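Local coordinates for protein Succinylglutamatedesuccinylase/aspartoacylase (Rhodobacter sphaeroides 2.4.1, PDB 3CDX) that probably hydrolyses carbon-nitrogen bonds in linear amides, as a metal-dependent enzyme of the succinylglutamate desuccinylase/aspartoacylase family, and here holds a calcium ion, at residues E66-I71 and G219-E224; I144-H149 and L211-G216. All coordinates share one frame; numbering follows the deposited sequence.

Interaction 1 (E66-I71 and G219-E224); sequences EYEGQI and GRVNIE. With CA (calcium ion), chain G.
Y67 and E68 reach across to the loop 219-222, joining the start of helix 68-79 to the loop that leads into helix 223-239, beside the metal site of a zinc-exopeptidase-like catalytic domain. The polar link is carried by E68. Its chi2 (70°) turns CD out of the extended course, and OE2 beyond it accepts from the backbone N of N222, 2.7 Å away in a nearly straight bond of 168°. A water lies 2.7 Å from both E68 OE2 and R220 O and can link them. The Y67 ring stands edge-on to the opposite backbone: R220 O lies in the ring plane, 3.4 Å from CD2, and G219 O is 3.2 Å from OH, whose main partner is D103. Apolar contact centres on V221, whose two methyls diverge: CG2 sits 3.8 Å from Y67 CD2, while CG1 meets I71 CD1 tip to tip at 4.0 Å. An alanine in place of Y67 would probably open a gap beside V221 CG2 and leave D103 without its hydroxyl mate. From a second subunit, F278 packs on V221 and H298 on I71. With H63 and H149 as the other protein ligands, E66, whose side chain sets off away from the loop and runs extended beyond CG, chelates the calcium ion through OE1 at 2.3 Å and OE2 at 2.4 Å.

Interaction 2 (I144-H149 and L211-G216); sequences ISVDMH and LGTELG. With CA (calcium ion), chain G.
Strands 144-148 and 211-214 run parallel, the axes of these short segments 4.8 Å apart at closest approach and inclined by 19°, with V146 paired to L211 and D147 to G212. L211 N donates to S145 O at 2.9 Å, D147 N to L211 O, and T213 N to D147 O in a more bent bond. Farther along, L215 N donates to H149 O. The T213 hydroxyl joins in: with OG1 placed between its own backbone N and carbonyl carbon (chi1 78°), it accepts from H149 N at 3.0 Å, beside a weak bond from the same N to T213 O. The side chains of T213 and V146 cross at about a right angle, CG2 of the former against CG1 of the latter, and M148 CE touches L215 CD1 at 3.6 Å. H149 binds the calcium ion through ND1 at 2.3 Å, while NE2, on the other side of the ring, donates to D147 OD2 at 2.6 Å. D147 OD2 lies in the plane of the imidazole, while NE2 approaches it from above the carboxylate plane, a second-shell contact that probably fixes the ring's rotation and may polarise it; T59 holds D147 OD1. Strand 55-60 flanks 144-148 on its other edge, helices 169-182 and 223-239 pack against V146, and helix 199-205 packs on S145 and D147.

Overall arrangement
The two contacts lie about 12 Å apart, centre to centre, inside one catalytic domain and meet at the calcium ion: interaction 1 supplies E66 and interaction 2 supplies H149, with H63 completing the three-residue protein site. Along the chain the order is 66-71, 144-149, 211-216, 219-224, so interaction 2 is nested within the loop closed by interaction 1. Strand 209-214 leads through a short loop into helix 223-239, which ties the second segments of both contacts together. They also touch directly, with G69 against M148, and E68 and N222 against L215 O. H149 is thereby brought to the H63/E66 pair, some 80 residues earlier, where strand 144-148 runs out and near the N-terminal part of helix 68-79.

Interaction 1 (E66-I71 and G219-E224)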
loop_
_atom_site.group_PDB
_atom_site.type_symbol
_atom_site.label_atom_id
_atom_site.label_comp_id
_atom_site.label_asym_id
_atom_site.label_seq_id
_atom_site.Cartn_x
_atom_site.Cartn_y
_atom_site.Cartn_z
ATOM N N GLU A 66 13.763 -13.969 12.347
ATOM C CA GLU A 66 14.664 -14.477 13.370
ATOM C C GLU A 66 15.170 -15.814 12.885
ATOM O O GLU A 66 14.457 -16.785 12.966
ATOM C CB GLU A 66 13.933 -14.551 14.689
ATOM C CG GLU A 66 13.518 -13.185 15.108
ATOM C CD GLU A 66 12.653 -13.155 16.324
ATOM O OE1 GLU A 66 12.524 -14.214 17.002
ATOM O OE2 GLU A 66 12.083 -12.060 16.569
ATOM N N TYR A 67 16.407 -15.811 12.365
ATOM C CA TYR A 67 16.962 -16.876 11.499
ATOM C C TYR A 67 17.597 -18.064 12.194
ATOM O O TYR A 67 17.550 -19.193 11.669
ATOM C CB TYR A 67 18.027 -16.290 10.561
ATOM C CG TYR A 67 17.585 -15.024 9.863
ATOM C CD1 TYR A 67 16.436 -15.005 9.033
ATOM C CD2 TYR A 67 18.319 -13.849 10.016
ATOM C CE1 TYR A 67 16.046 -13.815 8.391
ATOM C CE2 TYR A 67 17.932 -12.656 9.418
ATOM C CZ TYR A 67 16.817 -12.637 8.595
ATOM O OH TYR A 67 16.479 -11.402 8.040
ATOM N N GLU A 68 18.206 -17.818 13.364
ATOM C CA GLU A 68 19.084 -18.844 13.948
ATOM C C GLU A 68 18.351 -20.148 14.296
ATOM O O GLU A 68 18.866 -21.249 14.035
ATOM C CB GLU A 68 19.886 -18.259 15.131
ATOM C CG GLU A 68 21.067 -17.405 14.678
ATOM C CD GLU A 68 20.690 -16.054 14.029
ATOM O OE1 GLU A 68 19.499 -15.713 13.816
ATOM O OE2 GLU A 68 21.632 -15.317 13.702
ATOM N N GLY A 69 17.121 -20.033 14.826
ATOM C CA GLY A 69 16.279 -21.235 15.046
ATOM C C GLY A 69 15.882 -21.947 13.757
ATOM O O GLY A 69 15.826 -23.173 13.704
ATOM N N GLN A 70 15.587 -21.178 12.706
ATOM C CA GLN A 70 15.228 -21.794 11.413
ATOM C C GLN A 70 16.377 -22.668 10.868
ATOM O O GLN A 70 16.122 -23.732 10.353
ATOM C CB GLN A 70 14.892 -20.714 10.368
ATOM C CG GLN A 70 13.687 -19.794 10.745
ATOM C CD GLN A 70 13.476 -18.738 9.680
ATOM O OE1 GLN A 70 13.576 -19.045 8.486
ATOM N NE2 GLN A 70 13.232 -17.465 10.101
ATOM N N ILE A 71 17.619 -22.150 10.946
ATOM C CA ILE A 71 18.815 -22.894 10.520
ATOM C C ILE A 71 19.122 -24.093 11.438
ATOM O O ILE A 71 19.240 -25.228 10.960
ATOM C CB ILE A 71 20.040 -21.985 10.461
ATOM C CG1 ILE A 71 19.896 -20.937 9.324
ATOM C CG2 ILE A 71 21.307 -22.822 10.273
ATOM C CD1 ILE A 71 20.871 -19.729 9.475
ATOM N N GLY A 219 19.075 -7.731 11.692
ATOM C CA GLY A 219 18.591 -8.091 10.351
ATOM C C GLY A 219 19.416 -9.177 9.665
ATOM O O GLY A 219 19.104 -9.561 8.528
ATOM N N ARG A 220 20.458 -9.671 10.363
ATOM C CA ARG A 220 21.468 -10.539 9.774
ATOM C C ARG A 220 21.554 -11.914 10.448
ATOM O O ARG A 220 20.886 -12.156 11.471
ATOM C CB ARG A 220 22.845 -9.826 9.789
ATOM C CG ARG A 220 23.383 -9.355 11.189
ATOM C CD ARG A 220 24.053 -10.480 11.971
ATOM N NE ARG A 220 24.998 -10.049 13.029
ATOM C CZ ARG A 220 24.668 -9.868 14.319
ATOM N NH1 ARG A 220 23.383 -10.034 14.763
ATOM N NH2 ARG A 220 25.605 -9.477 15.171
ATOM N N VAL A 221 22.410 -12.789 9.891
ATOM C CA VAL A 221 22.676 -14.104 10.442
ATOM C C VAL A 221 23.969 -14.032 11.282
ATOM O O VAL A 221 25.038 -13.614 10.784
ATOM C CB VAL A 221 22.814 -15.191 9.351
ATOM C CG1 VAL A 221 23.211 -16.545 9.969
ATOM C CG2 VAL A 221 21.502 -15.383 8.585
ATOM N N ASN A 222 23.850 -14.407 12.560
ATOM C CA ASN A 222 24.965 -14.290 13.523
ATOM C C ASN A 222 25.666 -15.657 13.541
ATOM O O ASN A 222 25.061 -16.675 13.902
ATOM C CB ASN A 222 24.413 -13.891 14.916
ATOM C CG ASN A 222 25.507 -13.681 15.969
ATOM O OD1 ASN A 222 26.389 -14.497 16.101
ATOM N ND2 ASN A 222 25.435 -12.567 16.726
ATOM N N ILE A 223 26.917 -15.676 13.089
ATOM C CA ILE A 223 27.674 -16.923 12.956
ATOM C C ILE A 223 27.805 -17.658 14.306
ATOM O O ILE A 223 27.657 -18.886 14.371
ATOM C CB ILE A 223 29.059 -16.641 12.325
ATOM C CG1 ILE A 223 28.903 -16.221 10.844
ATOM C CG2 ILE A 223 29.983 -17.835 12.461
ATOM C CD1 ILE A 223 30.215 -15.694 10.198
ATOM N N GLU A 224 28.096 -16.902 15.372
ATOM C CA GLU A 224 28.235 -17.478 16.714
ATOM C C GLU A 224 26.887 -17.955 17.225
ATOM O O GLU A 224 26.815 -18.979 17.909
ATOM C CB GLU A 224 28.819 -16.452 17.683
ATOM C CG GLU A 224 30.318 -16.418 17.659
ATOM C CD GLU A 224 30.929 -17.714 18.218
ATOM O OE1 GLU A 224 31.253 -18.618 17.391
ATOM O OE2 GLU A 224 31.040 -17.819 19.473
HETATM CA CA CA G . 11.085 -13.224 18.429
HETATM O O HOH W 1 21.290 -12.651 14.059
#

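Interaction 2 (I144-H149 and L211-G216)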
loop_
_atom_site.group_PDB
_atom_site.type_symbol
_atom_site.label_atom_id
_atom_site.label_comp_id
_atom_site.label_asym_id
_atom_site.label_seq_id
_atom_site.Cartn_x
_atom_site.Cartn_y
_atom_site.Cartn_z
ATOM N N ILE A 144 9.381 -30.734 27.299
ATOM C CA ILE A 144 10.136 -29.483 27.300
ATOM C C ILE A 144 10.017 -28.792 25.932
ATOM O O ILE A 144 9.972 -29.454 24.910
ATOM C CB ILE A 144 11.631 -29.717 27.692
ATOM C CG1 ILE A 144 12.401 -28.375 27.709
ATOM C CG2 ILE A 144 12.277 -30.739 26.758
ATOM C CD1 ILE A 144 13.812 -28.503 28.161
ATOM N N SER A 145 10.023 -27.456 25.949
ATOM C CA SER A 145 10.066 -26.646 24.725
ATOM C C SER A 145 11.249 -25.686 24.726
ATOM O O SER A 145 11.538 -25.017 25.740
ATOM C CB SER A 145 8.746 -25.866 24.543
ATOM O OG SER A 145 8.931 -24.644 23.797
ATOM N N VAL A 146 11.941 -25.658 23.590
ATOM C CA VAL A 146 12.926 -24.617 23.277
ATOM C C VAL A 146 12.371 -23.812 22.072
ATOM O O VAL A 146 12.209 -24.318 20.972
ATOM C CB VAL A 146 14.355 -25.149 22.979
ATOM C CG1 VAL A 146 15.355 -23.971 22.883
ATOM C CG2 VAL A 146 14.822 -26.166 24.083
ATOM N N ASP A 147 12.017 -22.570 22.335
ATOM C CA ASP A 147 11.494 -21.692 21.304
ATOM C C ASP A 147 12.614 -20.725 20.925
ATOM O O ASP A 147 13.077 -19.900 21.739
ATOM C CB ASP A 147 10.172 -21.018 21.795
ATOM C CG ASP A 147 9.480 -20.184 20.710
ATOM O OD1 ASP A 147 9.601 -20.482 19.481
ATOM O OD2 ASP A 147 8.850 -19.183 21.113
ATOM N N MET A 148 13.118 -20.888 19.708
ATOM C CA MET A 148 14.311 -20.150 19.293
ATOM C C MET A 148 14.032 -18.777 18.608
ATOM O O MET A 148 13.427 -18.685 17.509
ATOM C CB MET A 148 15.161 -21.054 18.389
ATOM C CG MET A 148 15.595 -22.417 19.052
ATOM S SD MET A 148 16.769 -23.471 18.147
ATOM C CE MET A 148 18.313 -22.667 18.441
ATOM N N HIS A 149 14.521 -17.728 19.258
ATOM C CA HIS A 149 14.322 -16.371 18.822
ATOM C C HIS A 149 15.651 -15.639 18.664
ATOM O O HIS A 149 16.716 -16.143 19.090
ATOM C CB HIS A 149 13.427 -15.635 19.849
ATOM C CG HIS A 149 11.998 -16.093 19.825
ATOM N ND1 HIS A 149 11.009 -15.424 19.133
ATOM C CD2 HIS A 149 11.404 -17.178 20.371
ATOM C CE1 HIS A 149 9.865 -16.070 19.256
ATOM N NE2 HIS A 149 10.072 -17.131 20.019
ATOM N N LEU A 211 12.200 -22.922 27.587
ATOM C CA LEU A 211 13.362 -22.075 27.313
ATOM C C LEU A 211 13.100 -21.195 26.098
ATOM O O LEU A 211 12.498 -21.639 25.121
ATOM C CB LEU A 211 14.599 -22.933 27.022
ATOM C CG LEU A 211 15.343 -23.602 28.174
ATOM C CD1 LEU A 211 16.622 -24.312 27.609
ATOM C CD2 LEU A 211 15.697 -22.567 29.273
ATOM N N GLY A 212 13.570 -19.958 26.151
ATOM C CA GLY A 212 13.634 -19.106 24.968
ATOM C C GLY A 212 15.105 -18.997 24.609
ATOM O O GLY A 212 15.960 -19.392 25.422
ATOM N N THR A 213 15.386 -18.464 23.407
ATOM C CA THR A 213 16.730 -17.981 23.038
ATOM C C THR A 213 16.715 -16.567 22.473
ATOM O O THR A 213 15.676 -16.088 21.996
ATOM C CB THR A 213 17.454 -18.909 22.054
ATOM O OG1 THR A 213 16.949 -18.720 20.730
ATOM C CG2 THR A 213 17.287 -20.376 22.446
ATOM N N GLU A 214 17.847 -15.861 22.638
ATOM C CA GLU A 214 18.142 -14.673 21.881
ATOM C C GLU A 214 19.537 -14.886 21.288
ATOM O O GLU A 214 20.557 -14.806 21.989
ATOM C CB GLU A 214 18.022 -13.417 22.749
ATOM C CG GLU A 214 16.572 -13.073 23.273
ATOM C CD GLU A 214 15.519 -12.879 22.161
ATOM O OE1 GLU A 214 15.890 -12.673 20.987
ATOM O OE2 GLU A 214 14.302 -12.912 22.468
ATOM N N LEU A 215 19.559 -15.189 20.002
ATOM C CA LEU A 215 20.762 -15.613 19.304
ATOM C C LEU A 215 21.197 -14.647 18.212
ATOM O O LEU A 215 21.802 -15.055 17.246
ATOM C CB LEU A 215 20.564 -17.040 18.724
ATOM C CG LEU A 215 20.440 -18.214 19.729
ATOM C CD1 LEU A 215 20.031 -19.519 19.041
ATOM C CD2 LEU A 215 21.729 -18.433 20.579
ATOM N N GLY A 216 20.896 -13.360 18.369
ATOM C CA GLY A 216 21.378 -12.366 17.428
ATOM C C GLY A 216 20.342 -11.333 17.049
ATOM O O GLY A 216 19.540 -10.881 17.891
HETATM CA CA CA G . 11.085 -13.224 18.429
HETATM O O HOH W 2 9.734 -22.342 25.284
#